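PDB 6MVF: beta-galactosidase/beta-glucuronidase from Faecalibacterium prausnitzii L2-6, which binds flavin mononucleotide and probably hydrolyses beta-glucuronides as a family 2 glycoside hydrolase. Local coordinates for residues R297-H302 and Q322-L327; L98-K103 and S117-D122. All blocks are in the same frame, centred on the assembly; numbering follows the deposited sequence.

Contact 1: residues R297-H302 and Q322-L327; sequences RGVSRH and QIIKEL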
loop_
_atom_site.group_PDB
_atom_site.type_symbol
_atom_site.label_atom_id
_atom_site.label_comp_id
_atom_site.label_asym_id
_atom_site.label_seq_id
_atom_site.Cartn_x
_atom_site.Cartn_y
_atom_site.Cartn_z
ATOM N N ARG A 297 -9.977 25.934 -23.456
ATOM C CA ARG A 297 -11.372 25.881 -23.030
ATOM C C ARG A 297 -11.430 25.215 -21.659
ATOM O O ARG A 297 -11.172 24.009 -21.531
ATOM C CB ARG A 297 -12.229 25.131 -24.057
ATOM C CG ARG A 297 -12.187 25.727 -25.476
ATOM C CD ARG A 297 -12.673 27.201 -25.479
ATOM N NE ARG A 297 -12.735 27.813 -26.805
ATOM C CZ ARG A 297 -11.925 28.783 -27.234
ATOM N NH1 ARG A 297 -10.968 29.269 -26.454
ATOM N NH2 ARG A 297 -12.066 29.269 -28.456
ATOM N N GLY A 298 -11.749 25.991 -20.630
ATOM C CA GLY A 298 -11.702 25.443 -19.293
ATOM C C GLY A 298 -12.518 26.166 -18.242
ATOM O O GLY A 298 -13.619 26.659 -18.512
ATOM N N VAL A 299 -11.983 26.210 -17.016
ATOM C CA VAL A 299 -12.755 26.572 -15.834
ATOM C C VAL A 299 -11.846 27.316 -14.863
ATOM O O VAL A 299 -10.622 27.300 -14.981
ATOM C CB VAL A 299 -13.384 25.316 -15.153
ATOM C CG1 VAL A 299 -14.215 24.523 -16.130
ATOM C CG2 VAL A 299 -12.315 24.409 -14.592
ATOM N N SER A 300 -12.463 27.983 -13.900
ATOM C CA SER A 300 -11.782 28.502 -12.726
ATOM C C SER A 300 -12.073 27.584 -11.555
ATOM O O SER A 300 -13.021 26.794 -11.591
ATOM C CB SER A 300 -12.235 29.927 -12.416
ATOM O OG SER A 300 -11.844 30.808 -13.469
ATOM N N ARG A 301 -11.246 27.690 -10.511
ATOM C CA ARG A 301 -11.344 26.800 -9.357
ATOM C C ARG A 301 -10.923 27.560 -8.112
ATOM O O ARG A 301 -9.807 28.079 -8.061
ATOM C CB ARG A 301 -10.461 25.556 -9.559
ATOM C CG ARG A 301 -10.526 24.500 -8.447
ATOM C CD ARG A 301 -9.240 24.437 -7.616
ATOM N NE ARG A 301 -9.341 23.457 -6.536
ATOM C CZ ARG A 301 -8.398 23.232 -5.615
ATOM N NH1 ARG A 301 -7.259 23.921 -5.625
ATOM N NH2 ARG A 301 -8.583 22.296 -4.689
ATOM N N HIS A 302 -11.811 27.631 -7.119
ATOM C CA HIS A 302 -11.484 28.142 -5.792
ATOM C C HIS A 302 -10.962 26.994 -4.910
ATOM O O HIS A 302 -11.060 25.819 -5.277
ATOM C CB HIS A 302 -12.709 28.812 -5.177
ATOM C CG HIS A 302 -12.729 30.298 -5.331
ATOM N ND1 HIS A 302 -11.710 31.103 -4.872
ATOM C CD2 HIS A 302 -13.652 31.127 -5.871
ATOM C CE1 HIS A 302 -11.995 32.365 -5.140
ATOM N NE2 HIS A 302 -13.174 32.409 -5.737
ATOM N N GLN A 322 -8.704 15.789 -11.047
ATOM C CA GLN A 322 -9.224 14.668 -11.824
ATOM C C GLN A 322 -10.644 14.927 -12.312
ATOM O O GLN A 322 -10.984 14.590 -13.454
ATOM C CB GLN A 322 -9.149 13.381 -11.004
ATOM C CG GLN A 322 -7.878 12.597 -11.284
ATOM C CD GLN A 322 -7.142 12.120 -10.025
ATOM O OE1 GLN A 322 -7.768 11.809 -8.996
ATOM N NE2 GLN A 322 -5.798 12.057 -10.105
ATOM N N ILE A 323 -11.493 15.519 -11.476
ATOM C CA ILE A 323 -12.833 15.854 -11.947
ATOM C C ILE A 323 -12.756 16.815 -13.132
ATOM O O ILE A 323 -13.442 16.629 -14.151
ATOM C CB ILE A 323 -13.680 16.419 -10.799
ATOM C CG1 ILE A 323 -14.006 15.299 -9.816
ATOM C CG2 ILE A 323 -14.948 17.024 -11.355
ATOM C CD1 ILE A 323 -14.527 15.769 -8.456
ATOM N N ILE A 324 -11.872 17.814 -13.047
ATOM C CA ILE A 324 -11.753 18.766 -14.146
ATOM C C ILE A 324 -11.173 18.099 -15.393
ATOM O O ILE A 324 -11.576 18.430 -16.518
ATOM C CB ILE A 324 -10.936 19.985 -13.693
ATOM C CG1 ILE A 324 -11.697 20.716 -12.577
ATOM C CG2 ILE A 324 -10.662 20.920 -14.878
ATOM C CD1 ILE A 324 -10.816 21.561 -11.694
ATOM N N LYS A 325 -10.253 17.133 -15.221
ATOM C CA LYS A 325 -9.744 16.359 -16.352
ATOM C C LYS A 325 -10.848 15.556 -17.036
ATOM O O LYS A 325 -10.930 15.533 -18.269
ATOM C CB LYS A 325 -8.617 15.426 -15.907
ATOM C CG LYS A 325 -7.860 14.770 -17.073
ATOM C CD LYS A 325 -6.893 15.780 -17.679
ATOM C CE LYS A 325 -6.196 15.246 -18.886
ATOM N NZ LYS A 325 -5.418 16.316 -19.524
ATOM N N GLU A 326 -11.701 14.880 -16.258
ATOM C CA GLU A 326 -12.797 14.110 -16.853
ATOM C C GLU A 326 -13.751 14.999 -17.641
ATOM O O GLU A 326 -14.404 14.536 -18.588
ATOM C CB GLU A 326 -13.581 13.376 -15.759
ATOM C CG GLU A 326 -12.818 12.274 -15.044
ATOM C CD GLU A 326 -13.433 11.902 -13.684
ATOM O OE1 GLU A 326 -12.793 11.102 -12.933
ATOM O OE2 GLU A 326 -14.546 12.412 -13.372
ATOM N N LEU A 327 -13.879 16.259 -17.221
ATOM C CA LEU A 327 -14.703 17.231 -17.920
ATOM C C LEU A 327 -14.192 17.489 -19.334
ATOM O O LEU A 327 -14.983 17.792 -20.236
ATOM C CB LEU A 327 -14.739 18.529 -17.105
ATOM C CG LEU A 327 -15.555 19.681 -17.678
ATOM C CD1 LEU A 327 -17.033 19.308 -17.738
ATOM C CD2 LEU A 327 -15.328 20.938 -16.876
#
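The apolar part of this contact is made by Val-299, whose two methyls divide their work between Ile-324 and Leu-327. CG1 of Val-299 meets CD2 of Leu-327 at 3.8 Å, the two branches reaching toward each other tip to tip. The leucine can do this because its CG stands anti to its own backbone N (chi1 180°), which carries the isobutyl group out toward the strand. The other methyl, Val-299 CG2, lies 3.9 Å from CG2 of Ile-324, and here the side chains pass at a slant. More loosely, CD1 of Ile-324 comes within 4.4 Å of CG in the aliphatic stem of Arg-301. The backbones stay well separated, with the CA atoms of Val-299 and Ile-324 8.0 Å apart. That spacing fits the beta-alpha-beta unit formed by strand 292-300, helix 314-327 and strand 331-334 of the TIM barrel: the helix packs outside the sheet, while Ser-300 turns its CB away from it. The strand pairs in parallel with 331-334 and with 529-532, which closes the barrel. Helix 566-575 extends the apolar packing, supplying Phe-568, Tyr-571 and Trp-575 to Leu-327. Among the touching residues Arg-301 carries a polar group, which runs past Ile-324 to an earlier part of the same helix; its NH2 forms a salt bridge with Asp-320 OD2 and a hydrogen bond with His-317 ND1.

Contact 2: residues L98-K103 and S117-D122; sequences LDATVK and SIFRAD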
loop_
_atom_site.group_PDB
_atom_site.type_symbol
_atom_site.label_atom_id
_atom_site.label_comp_id
_atom_site.label_asym_id
_atom_site.label_seq_id
_atom_site.Cartn_x
_atom_site.Cartn_y
_atom_site.Cartn_z
ATOM N N LEU A 98 -4.658 35.847 7.339
ATOM C CA LEU A 98 -4.039 36.611 6.248
ATOM C C LEU A 98 -2.674 37.214 6.599
ATOM O O LEU A 98 -1.916 37.630 5.723
ATOM C CB LEU A 98 -4.955 37.758 5.854
ATOM C CG LEU A 98 -6.307 37.362 5.306
ATOM C CD1 LEU A 98 -7.138 38.622 5.079
ATOM C CD2 LEU A 98 -6.117 36.568 4.008
ATOM N N ASP A 99 -2.396 37.274 7.899
ATOM C CA ASP A 99 -1.300 38.033 8.485
ATOM C C ASP A 99 -0.784 37.219 9.656
ATOM O O ASP A 99 -1.586 36.653 10.403
ATOM C CB ASP A 99 -1.798 39.410 8.949
ATOM C CG ASP A 99 -0.673 40.402 9.206
ATOM O OD1 ASP A 99 0.512 40.014 9.093
ATOM O OD2 ASP A 99 -0.979 41.582 9.525
ATOM N N ALA A 100 0.538 37.128 9.814
ATOM C CA ALA A 100 1.080 36.169 10.768
ATOM C C ALA A 100 2.304 36.705 11.499
ATOM O O ALA A 100 3.055 37.535 10.977
ATOM C CB ALA A 100 1.447 34.846 10.091
ATOM N N THR A 101 2.496 36.199 12.721
ATOM C CA THR A 101 3.703 36.419 13.514
ATOM C C THR A 101 4.134 35.086 14.101
ATOM O O THR A 101 3.313 34.384 14.701
ATOM C CB THR A 101 3.473 37.433 14.651
ATOM O OG1 THR A 101 3.114 38.709 14.104
ATOM C CG2 THR A 101 4.743 37.593 15.468
ATOM N N VAL A 102 5.407 34.733 13.938
ATOM C CA VAL A 102 5.939 33.471 14.448
ATOM C C VAL A 102 6.853 33.769 15.631
ATOM O O VAL A 102 7.765 34.597 15.529
ATOM C CB VAL A 102 6.682 32.678 13.351
ATOM C CG1 VAL A 102 7.163 31.320 13.890
ATOM C CG2 VAL A 102 5.787 32.459 12.142
ATOM N N LYS A 103 6.616 33.091 16.751
ATOM C CA LYS A 103 7.473 33.190 17.928
ATOM C C LYS A 103 7.986 31.811 18.309
ATOM O O LYS A 103 7.216 30.842 18.348
ATOM C CB LYS A 103 6.736 33.796 19.126
ATOM C CG LYS A 103 6.561 35.291 19.097
ATOM C CD LYS A 103 5.588 35.694 20.195
ATOM C CE LYS A 103 5.232 37.166 20.125
ATOM N NZ LYS A 103 3.779 37.385 20.363
ATOM N N SER A 117 0.931 32.353 0.454
ATOM C CA SER A 117 2.279 32.016 0.027
ATOM C C SER A 117 3.107 31.499 1.201
ATOM O O SER A 117 2.843 31.810 2.368
ATOM C CB SER A 117 2.985 33.206 -0.646
ATOM O OG SER A 117 2.693 34.428 -0.009
ATOM N N ILE A 118 4.104 30.677 0.853
ATOM C CA ILE A 118 5.013 30.083 1.823
ATOM C C ILE A 118 5.914 31.171 2.381
ATOM O O ILE A 118 6.365 32.069 1.653
ATOM C CB ILE A 118 5.833 28.963 1.147
ATOM C CG1 ILE A 118 4.926 27.838 0.670
ATOM C CG2 ILE A 118 6.921 28.398 2.058
ATOM C CD1 ILE A 118 5.553 26.987 -0.409
ATOM N N PHE A 119 6.172 31.119 3.681
ATOM C CA PHE A 119 7.232 31.947 4.234
ATOM C C PHE A 119 7.986 31.132 5.275
ATOM O O PHE A 119 7.421 30.212 5.885
ATOM C CB PHE A 119 6.687 33.260 4.803
ATOM C CG PHE A 119 5.695 33.078 5.901
ATOM C CD1 PHE A 119 4.349 32.905 5.619
ATOM C CD2 PHE A 119 6.099 33.109 7.228
ATOM C CE1 PHE A 119 3.429 32.756 6.652
ATOM C CE2 PHE A 119 5.191 32.950 8.250
ATOM C CZ PHE A 119 3.863 32.776 7.970
ATOM N N ARG A 120 9.281 31.440 5.426
ATOM C CA ARG A 120 10.170 30.686 6.309
ATOM C C ARG A 120 10.901 31.623 7.258
ATOM O O ARG A 120 10.945 32.842 7.058
ATOM C CB ARG A 120 11.201 29.861 5.529
ATOM C CG ARG A 120 10.604 29.003 4.464
ATOM C CD ARG A 120 11.594 27.985 3.960
ATOM N NE ARG A 120 11.077 27.307 2.775
ATOM C CZ ARG A 120 11.377 27.648 1.524
ATOM N NH1 ARG A 120 12.216 28.660 1.275
ATOM N NH2 ARG A 120 10.838 26.963 0.526
ATOM N N ALA A 121 11.502 31.020 8.287
ATOM C CA ALA A 121 12.240 31.758 9.306
ATOM C C ALA A 121 13.347 30.883 9.887
ATOM O O ALA A 121 13.093 29.739 10.281
ATOM C CB ALA A 121 11.302 32.237 10.419
ATOM N N ASP A 122 14.570 31.418 9.923
ATOM C CA ASP A 122 15.715 30.751 10.547
ATOM C C ASP A 122 15.576 30.880 12.069
ATOM O O ASP A 122 15.867 31.919 12.650
ATOM C CB ASP A 122 17.010 31.364 10.021
ATOM C CG ASP A 122 18.275 30.697 10.577
ATOM O OD1 ASP A 122 18.179 29.795 11.437
ATOM O OD2 ASP A 122 19.388 31.090 10.136
#
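Phe-119 packs against Ala-100 and Val-102 between the two sheets of the N-terminal sugar-binding domain, bridging a beta sandwich. Strand 99-104 belongs to its six-stranded antiparallel sheet, whereas 119-122 is an outermost strand, within this chain, of the four-stranded one. The backbone spacing supports a face-to-face packing of sheets: CA atoms lie 9.9 Å apart for Ala-100 and Phe-119, and 8.3 Å apart for Val-102 and Ala-121, too far for strand pairing. On both strands the inward residues are every second one, Ala-100 and Val-102 facing Phe-119 and Ala-121.

The phenyl ring fills the wider end of this gap. A chi1 of 60° sets its CG between the backbone N and the carbonyl carbon, and from there the ring extends across to the other sheet, far end first. Its CZ lies 3.8 Å from Ala-100 CB, which approaches obliquely. At the edge of the ring, near its plane, Val-102 CG2 is 4.0 Å from Phe-119 CE2. A chi1 of -177° turns CG1 of Val-102 anti to the backbone N, so that CG2, beside that N, is the branch that meets the ring edge; the two side chains slant past one another. Ala-121, being short, keeps its CB 5.5 Å from the nearest atom of 98-103; Thr-110 of strand 107-113 touches both Ala-121 and Val-102.

His-112 stacks on the Phe-119 ring, and Val-93 and Ala-96 also touch it. Just ahead of the strand, Ser-117 OG and Ile-118 O bond to Glu-380 and Gln-384 of helix 368-385, which also carries the FMN-binding Lys-379; the phenyl itself lies about 13 Å from the flavin, outside its pocket. Apolar side chains packed between two antiparallel sheets are characteristic of the jelly-roll-like sugar-binding domain of family 2 glycoside hydrolases.

Overall arrangement
Both contacts are buried and apolar, yet they share no secondary-structure element and serve different domains. Contact 1 lies about 9 Å from the centre of the chain and joins a parallel barrel strand to the helix that follows it; contact 2, about 22 Å out, joins two sheets of the sugar-binding sandwich. Their centres are 31 Å apart and their nearest atoms about 12 Å apart, so neither touches the other. The chemistry follows the architecture: branched aliphatic groups meet in contact 1, beside an arginine tied to acid and histidine on the same helix, whereas an aromatic ring spans the wider end of the intersheet gap in contact 2.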